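Long-range contact in fibronectin-binding protein BBK32 (Borrelia burgdorferi, PDB 6N1L), which binds fibronectin and, through its complement inhibitory domain, binds C1r and blocks the classical complement pathway, consistent with a role in complement evasion by the Lyme disease spirochete: residues 94-105 against 136-147. Numbering follows the deposited sequence.
Sequences NDTHAKRKLENI and MRDSLKEVQGII
Ala98 and Val143 bring the two backbones to the shortest CA-CA distance, 5.4 Å, between segments 94-105 and 136-147. The small side chain of Ala98 touches two CG2 methyls with its CB, that of Ile147 at 3.6 Å and that of Ile146. The segments run antiparallel, their axes at 163° and 8.9 Å apart at closest approach. From Ala98 a tight apolar seam continues through Leu102, whose CD2 meets CD2 of Leu140 and CG1 of Val143, to Ile105. There CD1 of Ile105 reaches CD2 of Leu140 at 3.6 Å, while its CG2 rests on CG and SD of Met136. Ile146 belongs to the packed part too, a knob set among Asn94, His97, Ala98 and Lys101; with CG1 anti to the carbonyl carbon, its CD1 extends to ND1 of His97.

The other flank is more polar and opens toward solvent at His97, Glu142 and Asn94. Lys101 returns the packing in the hole formed by Ser139, Glu142, Val143 and Ile146. Its aliphatic chain runs past Val143, and within its own helix CD lies above the rim of one face of the His97 ring. Bends at chi3 and chi4 (64° and 53°) carry NZ toward Glu142. That salt bridge is long, NZ to OE1 3.9 Å, but a water accepts from NZ, donates to OE1 and also hydrogen-bonds Ser139 OG, tying the three side chains together. At the end of the pair, Asn94 ND2 donates to the backbone O of Ile146 at 2.6 Å, a short bond well off straight at the hydrogen.

This is antiparallel packing within a helical bundle. Tyr9 hydrogen-bonds Asp95 at one end. Leu102, Leu140 and Ile105 are buried; helix 66-87 meets Leu102 and Leu140, and helix 9-44 also packs on Leu140, so the apolar seam faces the bundle's interior.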
ATOM      1  N   ASN A  94     -23.816  10.397   2.316  1.00 53.58           N
ATOM      2  CA  ASN A  94     -22.375  10.616   2.360  1.00 55.39           C
ATOM      3  C   ASN A  94     -21.612   9.310   2.563  1.00 51.13           C
ATOM      4  O   ASN A  94     -20.601   9.071   1.892  1.00 51.57           O
ATOM      5  CB  ASN A  94     -22.028  11.621   3.463  1.00 59.96           C
ATOM      6  CG  ASN A  94     -22.113  11.017   4.860  1.00 60.82           C
ATOM      7  OD1 ASN A  94     -23.126  10.417   5.234  1.00 62.35           O
ATOM      8  ND2 ASN A  94     -21.040  11.158   5.632  1.00 63.25           N
ATOM      9  N   ASP A  95     -22.082   8.441   3.465  1.00 47.47           N
ATOM     10  CA  ASP A  95     -21.324   7.230   3.732  1.00 46.08           C
ATOM     11  C   ASP A  95     -21.521   6.166   2.658  1.00 44.44           C
ATOM     12  O   ASP A  95     -20.651   5.304   2.508  1.00 40.25           O
ATOM     13  CB  ASP A  95     -21.641   6.679   5.131  1.00 43.55           C
ATOM     14  CG  ASP A  95     -23.129   6.492   5.391  1.00 50.32           C
ATOM     15  OD1 ASP A  95     -23.922   6.452   4.427  1.00 52.46           O
ATOM     16  OD2 ASP A  95     -23.497   6.383   6.585  1.00 48.96           O
ATOM     17  N   THR A  96     -22.611   6.216   1.881  1.00 44.12           N
ATOM     18  CA  THR A  96     -22.669   5.339   0.715  1.00 38.62           C
ATOM     19  C   THR A  96     -21.654   5.772  -0.334  1.00 41.99           C
ATOM     20  O   THR A  96     -21.134   4.932  -1.077  1.00 41.09           O
ATOM     21  CB  THR A  96     -24.077   5.296   0.104  1.00 46.21           C
ATOM     22  OG1 THR A  96     -24.523   6.625  -0.203  1.00 49.79           O
ATOM     23  CG2 THR A  96     -25.066   4.609   1.046  1.00 41.06           C
ATOM     24  N   HIS A  97     -21.354   7.072  -0.407  1.00 41.61           N
ATOM     25  CA  HIS A  97     -20.299   7.531  -1.302  1.00 42.78           C
ATOM     26  C   HIS A  97     -18.939   6.992  -0.865  1.00 35.92           C
ATOM     27  O   HIS A  97     -18.127   6.589  -1.707  1.00 41.91           O
ATOM     28  CB  HIS A  97     -20.276   9.056  -1.355  1.00 46.81           C
ATOM     29  CG  HIS A  97     -19.228   9.606  -2.268  1.00 50.26           C
ATOM     30  ND1 HIS A  97     -18.374  10.621  -1.897  1.00 53.29           N
ATOM     31  CD2 HIS A  97     -18.888   9.270  -3.536  1.00 48.43           C
ATOM     32  CE1 HIS A  97     -17.555  10.892  -2.897  1.00 53.23           C
ATOM     33  NE2 HIS A  97     -17.847  10.087  -3.903  1.00 55.54           N
ATOM     34  N   ALA A  98     -18.668   7.002   0.440  1.00 40.90           N
ATOM     35  CA  ALA A  98     -17.451   6.370   0.946  1.00 36.83           C
ATOM     36  C   ALA A  98     -17.394   4.899   0.554  1.00 39.42           C
ATOM     37  O   ALA A  98     -16.346   4.402   0.127  1.00 35.33           O
ATOM     38  CB  ALA A  98     -17.372   6.523   2.461  1.00 39.46           C
ATOM     39  N   LYS A  99     -18.506   4.178   0.697  1.00 33.82           N
ATOM     40  CA  LYS A  99     -18.518   2.778   0.279  1.00 36.33           C
ATOM     41  C   LYS A  99     -18.173   2.637  -1.201  1.00 36.24           C
ATOM     42  O   LYS A  99     -17.438   1.721  -1.598  1.00 31.50           O
ATOM     43  CB  LYS A  99     -19.884   2.156   0.590  1.00 33.42           C
ATOM     44  CG  LYS A  99     -20.001   0.667   0.294  1.00 36.09           C
ATOM     45  CD  LYS A  99     -20.533   0.413  -1.107  1.00 38.51           C
ATOM     46  CE  LYS A  99     -21.034  -1.012  -1.255  1.00 42.85           C
ATOM     47  NZ  LYS A  99     -21.638  -1.225  -2.601  1.00 42.26           N
ATOM     48  N   ARG A 100     -18.699   3.527  -2.046  1.00 30.54           N
ATOM     49  CA  ARG A 100     -18.403   3.424  -3.466  1.00 30.78           C
ATOM     50  C   ARG A 100     -16.920   3.653  -3.747  1.00 35.81           C
ATOM     51  O   ARG A 100     -16.327   2.968  -4.588  1.00 32.89           O
ATOM     52  CB  ARG A 100     -19.274   4.408  -4.248  1.00 36.96           C
ATOM     53  CG  ARG A 100     -20.744   4.005  -4.237  1.00 37.63           C
ATOM     54  CD  ARG A 100     -21.574   4.883  -5.188  1.00 40.61           C
ATOM     55  NE  ARG A 100     -21.725   6.242  -4.669  1.00 44.68           N
ATOM     56  CZ  ARG A 100     -22.703   6.630  -3.858  1.00 45.51           C
ATOM     57  NH1 ARG A 100     -23.630   5.763  -3.463  1.00 46.06           N
ATOM     58  NH2 ARG A 100     -22.757   7.887  -3.438  1.00 49.82           N
ATOM     59  N   LYS A 101     -16.301   4.605  -3.049  1.00 34.95           N
ATOM     60  CA  LYS A 101     -14.873   4.835  -3.255  1.00 34.99           C
ATOM     61  C   LYS A 101     -14.055   3.626  -2.814  1.00 31.66           C
ATOM     62  O   LYS A 101     -13.092   3.244  -3.481  1.00 31.80           O
ATOM     63  CB  LYS A 101     -14.425   6.080  -2.495  1.00 37.79           C
ATOM     64  CG  LYS A 101     -15.026   7.383  -3.017  1.00 44.39           C
ATOM     65  CD  LYS A 101     -14.587   8.577  -2.169  1.00 50.17           C
ATOM     66  CE  LYS A 101     -13.082   8.814  -2.252  1.00 52.22           C
ATOM     67  NZ  LYS A 101     -12.598   8.929  -3.665  1.00 59.02           N
ATOM     68  N   LEU A 102     -14.437   3.012  -1.694  1.00 30.81           N
ATOM     69  CA  LEU A 102     -13.710   1.853  -1.191  1.00 30.03           C
ATOM     70  C   LEU A 102     -13.797   0.672  -2.152  1.00 31.15           C
ATOM     71  O   LEU A 102     -12.818  -0.051  -2.343  1.00 29.81           O
ATOM     72  CB  LEU A 102     -14.251   1.477   0.194  1.00 28.00           C
ATOM     73  CG  LEU A 102     -13.951   2.452   1.329  1.00 31.03           C
ATOM     74  CD1 LEU A 102     -14.759   2.097   2.549  1.00 33.03           C
ATOM     75  CD2 LEU A 102     -12.467   2.418   1.696  1.00 34.32           C
ATOM     76  N   GLU A 103     -14.960   0.449  -2.765  1.00 30.51           N
ATOM     77  CA  GLU A 103     -15.055  -0.623  -3.749  1.00 34.32           C
ATOM     78  C   GLU A 103     -14.165  -0.349  -4.956  1.00 35.11           C
ATOM     79  O   GLU A 103     -13.542  -1.269  -5.499  1.00 34.49           O
ATOM     80  CB  GLU A 103     -16.506  -0.819  -4.178  1.00 37.89           C
ATOM     81  CG  GLU A 103     -17.338  -1.421  -3.082  1.00 41.67           C
ATOM     82  CD  GLU A 103     -18.618  -2.066  -3.588  1.00 51.54           C
ATOM     83  OE1 GLU A 103     -19.410  -1.348  -4.235  1.00 44.23           O
ATOM     84  OE2 GLU A 103     -18.819  -3.284  -3.330  1.00 48.97           O
ATOM     85  N   ASN A 104     -14.086   0.913  -5.384  1.00 33.43           N
ATOM     86  CA  ASN A 104     -13.183   1.257  -6.475  1.00 32.05           C
ATOM     87  C   ASN A 104     -11.743   0.964  -6.087  1.00 32.70           C
ATOM     88  O   ASN A 104     -10.961   0.444  -6.895  1.00 34.91           O
ATOM     89  CB  ASN A 104     -13.327   2.730  -6.840  1.00 37.19           C
ATOM     90  CG  ASN A 104     -14.625   3.032  -7.560  1.00 41.35           C
ATOM     91  OD1 ASN A 104     -15.168   2.182  -8.261  1.00 43.03           O
ATOM     92  ND2 ASN A 104     -15.123   4.250  -7.392  1.00 45.43           N
ATOM     93  N   ILE A 105     -11.386   1.269  -4.841  1.00 31.74           N
ATOM     94  CA  ILE A 105     -10.018   1.050  -4.378  1.00 30.61           C
ATOM     95  C   ILE A 105      -9.714  -0.438  -4.263  1.00 31.92           C
ATOM     96  O   ILE A 105      -8.616  -0.887  -4.611  1.00 29.70           O
ATOM     97  CB  ILE A 105      -9.813   1.784  -3.046  1.00 30.69           C
ATOM     98  CG1 ILE A 105      -9.686   3.289  -3.303  1.00 33.65           C
ATOM     99  CG2 ILE A 105      -8.629   1.204  -2.246  1.00 31.16           C
ATOM    100  CD1 ILE A 105      -9.939   4.126  -2.089  1.00 35.13           C
ATOM    101  N   MET A 136      -3.811   6.249  -4.035  1.00 28.83           N
ATOM    102  CA  MET A 136      -4.754   5.490  -3.227  1.00 29.72           C
ATOM    103  C   MET A 136      -4.754   5.950  -1.772  1.00 30.61           C
ATOM    104  O   MET A 136      -5.816   6.086  -1.154  1.00 32.51           O
ATOM    105  CB  MET A 136      -4.407   4.007  -3.335  1.00 29.93           C
ATOM    106  CG  MET A 136      -5.340   3.078  -2.591  1.00 31.73           C
ATOM    107  SD  MET A 136      -4.817   1.368  -2.830  1.00 33.01           S
ATOM    108  CE  MET A 136      -5.110   1.175  -4.584  1.00 36.35           C
ATOM    109  N   ARG A 137      -3.569   6.193  -1.196  1.00 27.05           N
ATOM    110  CA  ARG A 137      -3.523   6.693   0.176  1.00 27.34           C
ATOM    111  C   ARG A 137      -4.261   8.021   0.299  1.00 31.49           C
ATOM    112  O   ARG A 137      -4.973   8.253   1.282  1.00 35.55           O
ATOM    113  CB  ARG A 137      -2.070   6.848   0.629  1.00 30.22           C
ATOM    114  CG  ARG A 137      -1.919   7.247   2.083  1.00 33.09           C
ATOM    115  CD  ARG A 137      -0.431   7.231   2.498  1.00 30.89           C
ATOM    116  NE  ARG A 137       0.340   8.195   1.719  1.00 33.92           N
ATOM    117  CZ  ARG A 137       1.644   8.431   1.882  1.00 38.26           C
ATOM    118  NH1 ARG A 137       2.341   7.770   2.797  1.00 32.47           N
ATOM    119  NH2 ARG A 137       2.250   9.335   1.130  1.00 36.49           N
ATOM    120  N   ASP A 138      -4.097   8.902  -0.690  1.00 32.67           N
ATOM    121  CA  ASP A 138      -4.822  10.171  -0.682  1.00 36.79           C
ATOM    122  C   ASP A 138      -6.326   9.942  -0.765  1.00 37.78           C
ATOM    123  O   ASP A 138      -7.099  10.567  -0.026  1.00 37.11           O
ATOM    124  CB  ASP A 138      -4.350  11.051  -1.839  1.00 32.45           C
ATOM    125  CG  ASP A 138      -2.965  11.652  -1.595  1.00 39.87           C
ATOM    126  OD1 ASP A 138      -2.463  11.567  -0.453  1.00 41.27           O
ATOM    127  OD2 ASP A 138      -2.392  12.207  -2.555  1.00 44.75           O
ATOM    128  N   SER A 139      -6.759   9.026  -1.635  1.00 36.79           N
ATOM    129  CA  SER A 139      -8.188   8.725  -1.738  1.00 39.50           C
ATOM    130  C   SER A 139      -8.727   8.149  -0.436  1.00 40.83           C
ATOM    131  O   SER A 139      -9.845   8.478  -0.017  1.00 35.83           O
ATOM    132  CB  SER A 139      -8.459   7.755  -2.893  1.00 37.30           C
ATOM    133  OG  SER A 139      -8.028   8.269  -4.140  1.00 45.11           O
ATOM    134  N   LEU A 140      -7.956   7.277   0.219  1.00 32.71           N
ATOM    135  CA  LEU A 140      -8.377   6.755   1.514  1.00 33.26           C
ATOM    136  C   LEU A 140      -8.483   7.858   2.560  1.00 39.58           C
ATOM    137  O   LEU A 140      -9.343   7.791   3.445  1.00 41.00           O
ATOM    138  CB  LEU A 140      -7.407   5.670   1.991  1.00 30.68           C
ATOM    139  CG  LEU A 140      -7.413   4.384   1.156  1.00 31.82           C
ATOM    140  CD1 LEU A 140      -6.267   3.468   1.591  1.00 29.83           C
ATOM    141  CD2 LEU A 140      -8.755   3.652   1.275  1.00 33.00           C
ATOM    142  N   LYS A 141      -7.618   8.872   2.479  1.00 38.36           N
ATOM    143  CA  LYS A 141      -7.725  10.009   3.387  1.00 41.35           C
ATOM    144  C   LYS A 141      -9.020  10.780   3.146  1.00 43.97           C
ATOM    145  O   LYS A 141      -9.648  11.260   4.097  1.00 46.10           O
ATOM    146  CB  LYS A 141      -6.507  10.923   3.225  1.00 43.94           C
ATOM    147  CG  LYS A 141      -5.249  10.388   3.903  1.00 47.33           C
ATOM    148  CD  LYS A 141      -3.999  11.124   3.420  1.00 49.31           C
ATOM    149  CE  LYS A 141      -2.731  10.472   3.938  1.00 51.31           C
ATOM    150  NZ  LYS A 141      -2.543  10.683   5.403  1.00 55.83           N
ATOM    151  N   GLU A 142      -9.425  10.912   1.881  1.00 42.54           N
ATOM    152  CA  GLU A 142     -10.728  11.498   1.568  1.00 46.92           C
ATOM    153  C   GLU A 142     -11.860  10.691   2.191  1.00 48.81           C
ATOM    154  O   GLU A 142     -12.808  11.262   2.749  1.00 50.12           O
ATOM    155  CB  GLU A 142     -10.911  11.584   0.059  1.00 44.59           C
ATOM    156  CG  GLU A 142     -10.345  12.850  -0.543  1.00 51.60           C
ATOM    157  CD  GLU A 142      -9.739  12.640  -1.917  1.00 57.99           C
ATOM    158  OE1 GLU A 142     -10.353  11.939  -2.756  1.00 58.88           O
ATOM    159  OE2 GLU A 142      -8.638  13.186  -2.159  1.00 62.13           O
ATOM    160  N   VAL A 143     -11.787   9.359   2.090  1.00 44.18           N
ATOM    161  CA  VAL A 143     -12.811   8.497   2.676  1.00 45.12           C
ATOM    162  C   VAL A 143     -12.964   8.794   4.158  1.00 52.01           C
ATOM    163  O   VAL A 143     -14.084   8.917   4.673  1.00 50.85           O
ATOM    164  CB  VAL A 143     -12.465   7.015   2.432  1.00 37.47           C
ATOM    165  CG1 VAL A 143     -13.202   6.122   3.423  1.00 38.96           C
ATOM    166  CG2 VAL A 143     -12.770   6.623   0.994  1.00 38.22           C
ATOM    167  N   GLN A 144     -11.839   8.926   4.864  1.00 47.02           N
ATOM    168  CA  GLN A 144     -11.889   9.212   6.291  1.00 52.41           C
ATOM    169  C   GLN A 144     -12.617  10.516   6.577  1.00 57.26           C
ATOM    170  O   GLN A 144     -13.349  10.609   7.568  1.00 62.35           O
ATOM    171  CB  GLN A 144     -10.473   9.249   6.866  1.00 49.97           C
ATOM    172  CG  GLN A 144      -9.789   7.890   6.917  1.00 50.51           C
ATOM    173  CD  GLN A 144     -10.388   6.955   7.966  1.00 51.22           C
ATOM    174  OE1 GLN A 144     -11.607   6.760   8.033  1.00 57.83           O
ATOM    175  NE2 GLN A 144      -9.530   6.370   8.788  1.00 52.90           N
ATOM    176  N   GLY A 145     -12.448  11.521   5.721  1.00 54.46           N
ATOM    177  CA  GLY A 145     -13.153  12.776   5.934  1.00 59.85           C
ATOM    178  C   GLY A 145     -14.632  12.677   5.642  1.00 59.49           C
ATOM    179  O   GLY A 145     -15.454  13.318   6.309  1.00 61.61           O
ATOM    180  N   ILE A 146     -15.002  11.878   4.635  1.00 56.47           N
ATOM    181  CA  ILE A 146     -16.390  11.760   4.203  1.00 56.63           C
ATOM    182  C   ILE A 146     -17.272  11.172   5.298  1.00 58.95           C
ATOM    183  O   ILE A 146     -18.470  11.476   5.368  1.00 65.10           O
ATOM    184  CB  ILE A 146     -16.447  10.934   2.900  1.00 52.96           C
ATOM    185  CG1 ILE A 146     -15.928  11.771   1.730  1.00 54.86           C
ATOM    186  CG2 ILE A 146     -17.857  10.432   2.613  1.00 57.21           C
ATOM    187  CD1 ILE A 146     -15.922  11.047   0.402  1.00 51.20           C
ATOM    188  N   ILE A 147     -16.710  10.343   6.177  1.00 60.80           N
ATOM    189  CA  ILE A 147     -17.497   9.675   7.201  1.00 62.62           C
ATOM    190  C   ILE A 147     -17.252  10.213   8.608  1.00 67.22           C
ATOM    191  O   ILE A 147     -18.107  10.015   9.482  1.00 70.64           O
ATOM    192  CB  ILE A 147     -17.265   8.149   7.180  1.00 59.75           C
ATOM    193  CG1 ILE A 147     -15.795   7.837   7.446  1.00 60.28           C
ATOM    194  CG2 ILE A 147     -17.722   7.557   5.865  1.00 57.04           C
ATOM    195  CD1 ILE A 147     -15.558   6.458   8.013  1.00 60.31           C
TER
HETATM  196  O   HOH W   1     -10.122  10.294  -5.032  1.00 51.89           O